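Local coordinates for epidermal growth factor receptor pathway substrate 8-like protein 1 (Mus musculus, PDB 2CY4) that probably works as an adaptor in epidermal growth factor receptor signalling, with a phosphotyrosine-binding domain of the kind that docks short peptide motifs, at residues D77-C82 against L95-Q100; L16-L21 against Q106-F111; V8-V13 against E50-V55. All blocks are in the same frame, centred on the assembly; numbering follows the deposited sequence.

Contact 1. Residues D77-C82 against L95-Q100; sequences DAIVRC and LLLVCQ
Val80 and Arg81 jointly face Val98 in the antiparallel hairpin of strands 79-85 and 94-99, forming a classic beta bulge. Val98 O is gripped twice, by Val80 N at 2.7 Å and, weakly, by Arg81 N at 3.3 Å. In return Val98 N donates to Arg81 O along an almost straight bond (2.9 Å, 171°). Before the bulge, Gln100 N binds Ala78 O in the carbonyl plane.

The extra residue sets two side chains against one. Val80 CB packs 3.8 Å from Val98 CG1, while the methylene CG of Arg81 lies 3.5 Å from Val98 CG2. A chi1 of 69° tucks that CG between the backbone N and the carbonyl carbon; farther out the arginine bends at CD, and its NE forms a salt bridge with Asp83.

Ile79, Cys82, Leu97 and Cys99 share the other face. Leu97 CD2 lies 3.8 Å from Ile79 CG2 and also meets Cys82 CB. With SG trans to its own N (chi1 -177°), Cys82 reaches across to Leu95 CD1 on the partner strand, 3.6 Å from SG.

This face packs under helix 119-133, where Leu130 meets Ile79, Ile126 meets Cys82 and Ile122 meets Leu95. Strand 108-113 flanks 94-99 on its far side, leaving 79-85 as an outermost strand, the one that in related phosphotyrosine-binding domains pairs with the bound peptide.

Contact 2. Residues L16-L21 against Q106-F111; sequences LVTFCL and QPDVHF
Thr18 OG1 meets the His110 ring at its edge, in the ring plane, with a 2.7 Å hydrogen bond to ND1 in which either atom could be the donor. Thr18 and His110 lie side by side on one face of the sheet, and Thr18 CG2 also touches the imidazole.

The opposite face is apolar. Phe19 spreads its ring over Val109, whose CB stands 3.9 Å from the ring centroid and 21° off the normal, a CH-pi contact. A chi1 of 56° folds the ring back over its own main chain and so brings it alongside the valine. Val109 CG1 lies by Phe19 CZ, while CG2 also reaches Leu21, whose side chain crosses Val109 at about a right angle; Val109 CG2 and Leu21 CD2 are tightly packed at 3.5 Å. Val17 CG2 comes to the edge of the Phe111 ring, 3.9 Å from CD2.

Backbone bonds fix these positions. Phe19 and Val109 exchange two, and Leu21 N gives a straight one to Pro107 O (3.0 Å, 177°). At the other end Phe111 O takes Leu16 N at 2.8 Å and Val17 N only weakly, a classic beta bulge.

Farther out, Lys36 makes a cation-pi contact with Phe19, and His15 NE2 bonds to Thr18 OG1. Cys20 forms a disulfide with Cys20 of the second subunit, and Asp108 a salt bridge with Arg104 of that subunit. The pairing of the first strand with the last, before a C-terminal helix, is typical of the phosphotyrosine-binding domain and its PH-like fold.

Contact 3. Residues V8-V13 against E50-V55; sequences VSQYHV and EMLLRV
Ser9, Tyr11 and Val13 pair with Val55, Leu53 and Met51 in a regular antiparallel ladder, joining the first two strands of the PH-like fold of phosphotyrosine-binding domains. Each of the three pairs exchanges two backbone hydrogen bonds, among them Leu53 N to Tyr11 O at 2.7 Å. Between them lie the non-hydrogen-bonded pairs Gln10 with Arg54 and His12 with Leu52, where CA-H groups turn to opposing carbonyls; Arg54 CA, for example, sits 3.2 Å from Ser9 O.

Apolar packing lies on the face of Tyr11 and Val13. The two methyl groups of Val13 divide their work: CG1 lies 4.1 Å from Leu53 CB, and CG2 meets the CB of Met51, a selenomethionine. Tyr11 presents its edge to Val55, with CE1 4.1 Å from CG2. Helix 119-133 packs on this side through Ile122, which meets Tyr11 and Val13, and Ile126, which meets Val55.

The other face is more polar and lies nearer solvent. His12 ND1 donates to Glu50 OE2, but the bond is weak, at 3.1 Å and bent to 131°, with the ring and carboxylate planes 53° apart. At the opposite end Val8 CG1 lies against the aliphatic part of Arg54.

A last group of bonds ties the strand to the helix. Asp125 OD2 takes both Tyr11 OH and Ser9 OG as hydrogen-bond partners, and a bound calcium ion lies about 4 Å from the Ser9 side chain. At this end of the ladder a water lies within hydrogen-bonding distance of Ser9 OG (2.7 Å) and Val55 O (3.0 Å).

How the contacts relate
All three contacts belong to one antiparallel sheet in the phosphotyrosine-binding domain. Contacts 2 and 3 share the long strand 9-20: its first half pairs with 49-55 and its second with 108-113, so their segments alternate along the chain and their centres lie about 18 Å apart, on opposite sides of the chain's centre. Contact 3 closes before contact 1 opens, and contact 1, a local hairpin, falls within the span bracketed by contact 2. Centres of contacts 1 and 2 are about 9 Å apart, bridged by probable hydrogen bonds of Cys99 O with Asp108 N and Leu97 O with His110 N. Contacts 1 and 3, centres about 15 Å apart, meet where Leu95 CD2 packs on Leu53 CD1. Contact 2 also lies at the subunit interface.

Contact 1. Residues D77-C82 against L95-Q100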
loop_
_atom_site.group_PDB
_atom_site.type_symbol
_atom_site.label_atom_id
_atom_site.label_comp_id
_atom_site.label_asym_id
_atom_site.label_seq_id
_atom_site.Cartn_x
_atom_site.Cartn_y
_atom_site.Cartn_z
ATOM N N ASP A 77 9.623 12.501 -0.413
ATOM C CA ASP A 77 9.958 12.494 1.011
ATOM C C ASP A 77 9.527 11.168 1.642
ATOM O O ASP A 77 9.897 10.870 2.752
ATOM C CB ASP A 77 9.291 13.678 1.731
ATOM C CG ASP A 77 7.882 13.904 1.255
ATOM O OD1 ASP A 77 7.700 14.322 0.068
ATOM O OD2 ASP A 77 6.959 13.627 2.054
ATOM N N ALA A 78 8.759 10.360 0.930
ATOM C CA ALA A 78 8.314 9.076 1.492
ATOM C C ALA A 78 9.285 7.979 1.141
ATOM O O ALA A 78 9.101 6.822 1.542
ATOM C CB ALA A 78 6.963 8.709 0.938
ATOM N N ILE A 79 10.331 8.328 0.410
ATOM C CA ILE A 79 11.254 7.278 -0.022
ATOM C C ILE A 79 12.404 7.216 0.957
ATOM O O ILE A 79 13.069 8.212 1.173
ATOM C CB ILE A 79 11.747 7.528 -1.454
ATOM C CG1 ILE A 79 10.554 7.349 -2.427
ATOM C CG2 ILE A 79 12.956 6.601 -1.807
ATOM C CD1 ILE A 79 10.835 7.850 -3.799
ATOM N N VAL A 80 12.644 6.028 1.492
ATOM C CA VAL A 80 13.661 5.841 2.530
ATOM C C VAL A 80 14.977 5.580 1.878
ATOM O O VAL A 80 15.992 6.185 2.250
ATOM C CB VAL A 80 13.300 4.635 3.462
ATOM C CG1 VAL A 80 14.444 4.371 4.465
ATOM C CG2 VAL A 80 11.919 4.913 4.235
ATOM N N ARG A 81 14.982 4.686 0.901
ATOM C CA ARG A 81 16.239 4.410 0.238
ATOM C C ARG A 81 15.959 3.719 -1.082
ATOM O O ARG A 81 14.878 3.181 -1.266
ATOM C CB ARG A 81 17.104 3.474 1.092
ATOM C CG ARG A 81 16.581 2.022 1.218
ATOM C CD ARG A 81 17.457 1.252 2.212
ATOM N NE ARG A 81 18.750 0.897 1.625
ATOM C CZ ARG A 81 19.770 0.354 2.265
ATOM N NH1 ARG A 81 19.669 0.069 3.567
ATOM N NH2 ARG A 81 20.919 0.116 1.610
ATOM N N CYS A 82 16.967 3.640 -1.943
ATOM C CA CYS A 82 16.845 3.038 -3.279
ATOM C C CYS A 82 18.228 2.453 -3.597
ATOM O O CYS A 82 19.237 3.181 -3.499
ATOM C CB CYS A 82 16.434 4.135 -4.294
ATOM S SG CYS A 82 16.214 3.366 -5.927
ATOM N N LEU A 95 16.268 -3.754 -8.551
ATOM C CA LEU A 95 16.112 -2.414 -7.995
ATOM C C LEU A 95 15.354 -2.584 -6.633
ATOM O O LEU A 95 14.254 -3.176 -6.613
ATOM C CB LEU A 95 15.278 -1.526 -8.930
ATOM C CG LEU A 95 14.988 -0.124 -8.330
ATOM C CD1 LEU A 95 16.252 0.689 -8.389
ATOM C CD2 LEU A 95 13.959 0.638 -9.105
ATOM N N LEU A 96 15.928 -2.109 -5.523
ATOM C CA LEU A 96 15.283 -2.191 -4.205
ATOM C C LEU A 96 14.808 -0.760 -3.851
ATOM O O LEU A 96 15.524 0.203 -4.001
ATOM C CB LEU A 96 16.274 -2.721 -3.145
ATOM C CG LEU A 96 15.871 -2.369 -1.695
ATOM C CD1 LEU A 96 14.707 -3.183 -1.260
ATOM C CD2 LEU A 96 16.975 -2.784 -0.762
ATOM N N LEU A 97 13.575 -0.618 -3.453
ATOM C CA LEU A 97 13.026 0.694 -3.099
ATOM C C LEU A 97 12.374 0.452 -1.734
ATOM O O LEU A 97 11.581 -0.499 -1.553
ATOM C CB LEU A 97 11.923 1.063 -4.106
ATOM C CG LEU A 97 12.029 2.341 -4.917
ATOM C CD1 LEU A 97 10.592 2.563 -5.496
ATOM C CD2 LEU A 97 12.450 3.573 -3.987
ATOM N N VAL A 98 12.699 1.303 -0.792
ATOM C CA VAL A 98 12.093 1.206 0.501
ATOM C C VAL A 98 11.298 2.520 0.655
ATOM O O VAL A 98 11.853 3.635 0.518
ATOM C CB VAL A 98 13.129 1.095 1.651
ATOM C CG1 VAL A 98 12.331 1.040 3.000
ATOM C CG2 VAL A 98 13.863 -0.211 1.570
ATOM N N CYS A 99 10.037 2.403 1.047
ATOM C CA CYS A 99 9.167 3.590 1.181
ATOM C C CYS A 99 8.323 3.519 2.457
ATOM O O CYS A 99 8.179 2.469 3.092
ATOM C CB CYS A 99 8.141 3.665 0.038
ATOM S SG CYS A 99 8.823 3.579 -1.587
ATOM N N GLN A 100 7.783 4.652 2.828
ATOM C CA GLN A 100 6.896 4.753 3.987
ATOM C C GLN A 100 5.761 5.676 3.563
ATOM O O GLN A 100 5.950 6.877 3.546
ATOM C CB GLN A 100 7.674 5.311 5.188
ATOM C CG GLN A 100 6.863 5.707 6.429
ATOM C CD GLN A 100 6.254 4.506 7.119
ATOM O OE1 GLN A 100 5.107 4.168 6.876
ATOM N NE2 GLN A 100 7.035 3.829 7.938
#

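Contact 2. Residues L16-L21 against Q106-F111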
loop_
_atom_site.group_PDB
_atom_site.type_symbol
_atom_site.label_atom_id
_atom_site.label_comp_id
_atom_site.label_asym_id
_atom_site.label_seq_id
_atom_site.Cartn_x
_atom_site.Cartn_y
_atom_site.Cartn_z
ATOM N N LEU A 16 8.493 -7.385 -8.865
ATOM C CA LEU A 16 8.513 -8.765 -8.348
ATOM C C LEU A 16 7.684 -8.916 -7.046
ATOM O O LEU A 16 6.881 -9.844 -6.915
ATOM C CB LEU A 16 9.957 -9.221 -8.038
ATOM C CG LEU A 16 10.827 -9.235 -9.302
ATOM C CD1 LEU A 16 12.238 -9.719 -8.870
ATOM C CD2 LEU A 16 10.233 -10.266 -10.330
ATOM N N VAL A 17 7.875 -8.015 -6.067
ATOM C CA VAL A 17 7.151 -8.183 -4.802
ATOM C C VAL A 17 7.175 -6.882 -4.068
ATOM O O VAL A 17 8.084 -6.065 -4.261
ATOM C CB VAL A 17 7.814 -9.249 -3.765
ATOM C CG1 VAL A 17 7.816 -10.613 -4.328
ATOM C CG2 VAL A 17 9.202 -8.828 -3.349
ATOM N N THR A 18 6.147 -6.723 -3.253
ATOM C CA THR A 18 6.004 -5.592 -2.334
ATOM C C THR A 18 5.685 -6.264 -0.976
ATOM O O THR A 18 4.787 -7.104 -0.925
ATOM C CB THR A 18 4.856 -4.599 -2.696
ATOM O OG1 THR A 18 5.314 -3.842 -3.828
ATOM C CG2 THR A 18 4.590 -3.525 -1.457
ATOM N N PHE A 19 6.466 -6.030 0.098
ATOM C CA PHE A 19 6.041 -6.592 1.407
ATOM C C PHE A 19 6.352 -5.547 2.490
ATOM O O PHE A 19 7.225 -4.662 2.314
ATOM C CB PHE A 19 6.733 -7.950 1.753
ATOM C CG PHE A 19 8.267 -7.909 1.736
ATOM C CD1 PHE A 19 8.972 -7.418 2.845
ATOM C CD2 PHE A 19 8.997 -8.412 0.648
ATOM C CE1 PHE A 19 10.364 -7.418 2.898
ATOM C CE2 PHE A 19 10.397 -8.428 0.676
ATOM C CZ PHE A 19 11.093 -7.912 1.836
ATOM N N CYS A 20 5.627 -5.631 3.601
ATOM C CA CYS A 20 5.836 -4.694 4.699
ATOM C C CYS A 20 6.951 -5.120 5.622
ATOM O O CYS A 20 7.212 -6.305 5.763
ATOM C CB CYS A 20 4.573 -4.591 5.575
ATOM S SG CYS A 20 3.136 -4.708 4.502
ATOM N N LEU A 21 7.591 -4.120 6.230
ATOM C CA LEU A 21 8.582 -4.305 7.263
ATOM C C LEU A 21 7.794 -4.119 8.583
ATOM O O LEU A 21 7.610 -2.987 9.065
ATOM C CB LEU A 21 9.646 -3.218 7.146
ATOM C CG LEU A 21 10.420 -3.301 5.812
ATOM C CD1 LEU A 21 11.405 -2.130 5.672
ATOM C CD2 LEU A 21 11.140 -4.628 5.704
ATOM N N GLN A 106 3.538 0.985 8.608
ATOM C CA GLN A 106 4.864 0.450 8.467
ATOM C C GLN A 106 5.445 0.784 7.087
ATOM O O GLN A 106 4.727 1.112 6.155
ATOM C CB GLN A 106 4.805 -1.057 8.653
ATOM C CG GLN A 106 4.140 -1.573 9.988
ATOM C CD GLN A 106 2.857 -2.537 9.874
ATOM O OE1 GLN A 106 1.998 -2.454 8.971
ATOM N NE2 GLN A 106 2.735 -3.423 10.840
ATOM N N PRO A 107 6.767 0.770 6.971
ATOM C CA PRO A 107 7.355 1.056 5.658
ATOM C C PRO A 107 7.289 -0.261 4.811
ATOM O O PRO A 107 6.972 -1.357 5.328
ATOM C CB PRO A 107 8.781 1.572 6.027
ATOM C CG PRO A 107 9.093 0.861 7.306
ATOM C CD PRO A 107 7.772 0.846 8.060
ATOM N N ASP A 108 7.521 -0.142 3.512
ATOM C CA ASP A 108 7.456 -1.300 2.599
ATOM C C ASP A 108 8.744 -1.488 1.808
ATOM O O ASP A 108 9.441 -0.542 1.462
ATOM C CB ASP A 108 6.386 -1.106 1.512
ATOM C CG ASP A 108 5.019 -0.990 2.067
ATOM O OD1 ASP A 108 4.686 -1.981 2.762
ATOM O OD2 ASP A 108 4.329 0.059 1.809
ATOM N N VAL A 109 8.982 -2.731 1.439
ATOM C CA VAL A 109 10.111 -3.038 0.585
ATOM C C VAL A 109 9.573 -3.394 -0.809
ATOM O O VAL A 109 8.610 -4.168 -0.920
ATOM C CB VAL A 109 10.830 -4.273 1.064
ATOM C CG1 VAL A 109 11.794 -4.805 -0.066
ATOM C CG2 VAL A 109 11.575 -3.926 2.319
ATOM N N HIS A 110 10.185 -2.879 -1.877
ATOM C CA HIS A 110 9.717 -3.251 -3.226
ATOM C C HIS A 110 10.901 -3.739 -4.022
ATOM O O HIS A 110 11.949 -3.108 -3.976
ATOM C CB HIS A 110 9.182 -2.078 -4.037
ATOM C CG HIS A 110 8.120 -1.257 -3.372
ATOM N ND1 HIS A 110 6.791 -1.650 -3.333
ATOM C CD2 HIS A 110 8.183 -0.108 -2.677
ATOM C CE1 HIS A 110 6.096 -0.783 -2.632
ATOM N NE2 HIS A 110 6.908 0.169 -2.208
ATOM N N PHE A 111 10.775 -4.881 -4.684
ATOM C CA PHE A 111 11.826 -5.327 -5.612
ATOM C C PHE A 111 11.320 -5.309 -7.049
ATOM O O PHE A 111 10.217 -5.813 -7.346
ATOM C CB PHE A 111 12.288 -6.734 -5.302
ATOM C CG PHE A 111 13.210 -6.816 -4.114
ATOM C CD1 PHE A 111 14.556 -6.442 -4.272
ATOM C CD2 PHE A 111 12.797 -7.384 -2.900
ATOM C CE1 PHE A 111 15.532 -6.664 -3.263
ATOM C CE2 PHE A 111 13.748 -7.618 -1.870
ATOM C CZ PHE A 111 15.120 -7.275 -2.053
#

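Contact 3. Residues V8-V13 against E50-V55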
loop_
_atom_site.group_PDB
_atom_site.type_symbol
_atom_site.label_atom_id
_atom_site.label_comp_id
_atom_site.label_asym_id
_atom_site.label_seq_id
_atom_site.Cartn_x
_atom_site.Cartn_y
_atom_site.Cartn_z
ATOM N N VAL A 8 11.451 14.529 -15.954
ATOM C CA VAL A 8 10.545 13.393 -15.781
ATOM C C VAL A 8 11.129 12.287 -16.681
ATOM O O VAL A 8 11.468 12.547 -17.830
ATOM C CB VAL A 8 9.134 13.689 -16.275
ATOM C CG1 VAL A 8 8.234 12.445 -15.940
ATOM C CG2 VAL A 8 8.590 14.936 -15.532
ATOM N N SER A 9 11.265 11.070 -16.157
ATOM C CA SER A 9 11.818 9.945 -16.918
ATOM C C SER A 9 10.900 8.739 -16.599
ATOM O O SER A 9 10.174 8.742 -15.615
ATOM C CB SER A 9 13.289 9.708 -16.485
ATOM O OG SER A 9 13.314 9.355 -15.104
ATOM N N GLN A 10 10.960 7.683 -17.405
ATOM C CA GLN A 10 10.063 6.580 -17.176
ATOM C C GLN A 10 10.791 5.341 -17.674
ATOM O O GLN A 10 11.543 5.384 -18.657
ATOM C CB GLN A 10 8.796 6.843 -17.961
ATOM C CG GLN A 10 7.687 5.923 -17.621
ATOM C CD GLN A 10 6.432 6.341 -18.361
ATOM O OE1 GLN A 10 6.250 6.039 -19.539
ATOM N NE2 GLN A 10 5.588 7.073 -17.687
ATOM N N TYR A 11 10.653 4.274 -16.936
ATOM C CA TYR A 11 11.301 3.035 -17.293
ATOM C C TYR A 11 10.311 1.898 -17.225
ATOM O O TYR A 11 9.384 1.889 -16.363
ATOM C CB TYR A 11 12.377 2.698 -16.260
ATOM C CG TYR A 11 13.386 3.787 -16.056
ATOM C CD1 TYR A 11 13.158 4.802 -15.118
ATOM C CD2 TYR A 11 14.587 3.810 -16.793
ATOM C CE1 TYR A 11 14.096 5.823 -14.892
ATOM C CE2 TYR A 11 15.539 4.843 -16.587
ATOM C CZ TYR A 11 15.276 5.832 -15.634
ATOM O OH TYR A 11 16.189 6.842 -15.462
ATOM N N HIS A 12 10.507 0.932 -18.108
ATOM C CA HIS A 12 9.735 -0.301 -18.044
ATOM C C HIS A 12 10.483 -1.236 -17.081
ATOM O O HIS A 12 11.668 -1.542 -17.264
ATOM C CB HIS A 12 9.645 -0.977 -19.404
ATOM C CG HIS A 12 8.555 -0.436 -20.243
ATOM N ND1 HIS A 12 7.312 -1.009 -20.271
ATOM C CD2 HIS A 12 8.503 0.660 -21.042
ATOM C CE1 HIS A 12 6.519 -0.286 -21.057
ATOM N NE2 HIS A 12 7.218 0.728 -21.530
ATOM N N VAL A 13 9.800 -1.690 -16.041
ATOM C CA VAL A 13 10.434 -2.608 -15.112
ATOM C C VAL A 13 9.479 -3.745 -14.879
ATOM O O VAL A 13 8.320 -3.675 -15.290
ATOM C CB VAL A 13 10.674 -1.949 -13.732
ATOM C CG1 VAL A 13 11.529 -0.685 -13.884
ATOM C CG2 VAL A 13 9.353 -1.532 -13.140
ATOM N N GLU A 50 4.793 -6.509 -15.331
ATOM C CA GLU A 50 5.388 -5.390 -16.051
ATOM C C GLU A 50 4.793 -4.104 -15.542
ATOM O O GLU A 50 3.574 -4.002 -15.350
ATOM C CB GLU A 50 5.164 -5.463 -17.583
ATOM C CG GLU A 50 5.983 -4.324 -18.272
ATOM C CD GLU A 50 5.939 -4.354 -19.800
ATOM O OE1 GLU A 50 4.845 -4.643 -20.350
ATOM O OE2 GLU A 50 6.995 -4.077 -20.432
HETATM N N MSE A 51 5.623 -3.077 -15.381
HETATM C CA MSE A 51 5.100 -1.832 -14.842
HETATM C C MSE A 51 5.932 -0.694 -15.400
HETATM O O MSE A 51 7.084 -0.901 -15.781
HETATM C CB MSE A 51 5.280 -1.837 -13.284
HETATM C CG MSE A 51 4.035 -1.799 -12.491
HETATM SE SE MSE A 51 4.346 -1.841 -10.630
HETATM C CE MSE A 51 3.191 -3.328 -10.178
ATOM N N LEU A 52 5.351 0.503 -15.407
ATOM C CA LEU A 52 6.036 1.698 -15.777
ATOM C C LEU A 52 6.502 2.383 -14.461
ATOM O O LEU A 52 5.737 2.505 -13.466
ATOM C CB LEU A 52 5.073 2.568 -16.483
ATOM C CG LEU A 52 5.048 2.572 -17.980
ATOM C CD1 LEU A 52 5.296 1.222 -18.532
ATOM C CD2 LEU A 52 3.667 3.163 -18.409
ATOM N N LEU A 53 7.781 2.729 -14.396
ATOM C CA LEU A 53 8.295 3.392 -13.189
ATOM C C LEU A 53 8.727 4.765 -13.642
ATOM O O LEU A 53 9.658 4.898 -14.408
ATOM C CB LEU A 53 9.448 2.592 -12.547
ATOM C CG LEU A 53 9.943 3.085 -11.172
ATOM C CD1 LEU A 53 10.711 1.991 -10.437
ATOM C CD2 LEU A 53 10.831 4.323 -11.340
ATOM N N ARG A 54 8.072 5.786 -13.111
ATOM C CA ARG A 54 8.307 7.155 -13.514
ATOM C C ARG A 54 8.960 7.920 -12.400
ATOM O O ARG A 54 8.540 7.814 -11.275
ATOM C CB ARG A 54 6.958 7.805 -13.875
ATOM C CG ARG A 54 7.031 9.297 -14.227
ATOM C CD ARG A 54 5.645 9.775 -14.607
ATOM N NE ARG A 54 5.129 9.005 -15.743
ATOM C CZ ARG A 54 3.873 9.084 -16.205
ATOM N NH1 ARG A 54 3.004 9.903 -15.623
ATOM N NH2 ARG A 54 3.476 8.333 -17.239
ATOM N N VAL A 55 10.000 8.683 -12.731
ATOM C CA VAL A 55 10.741 9.497 -11.752
ATOM C C VAL A 55 10.584 10.963 -12.197
ATOM O O VAL A 55 10.893 11.356 -13.353
ATOM C CB VAL A 55 12.251 9.128 -11.795
ATOM C CG1 VAL A 55 13.065 9.864 -10.743
ATOM C CG2 VAL A 55 12.426 7.618 -11.600
HETATM O O HOH W 1 13.777 11.803 -13.953
#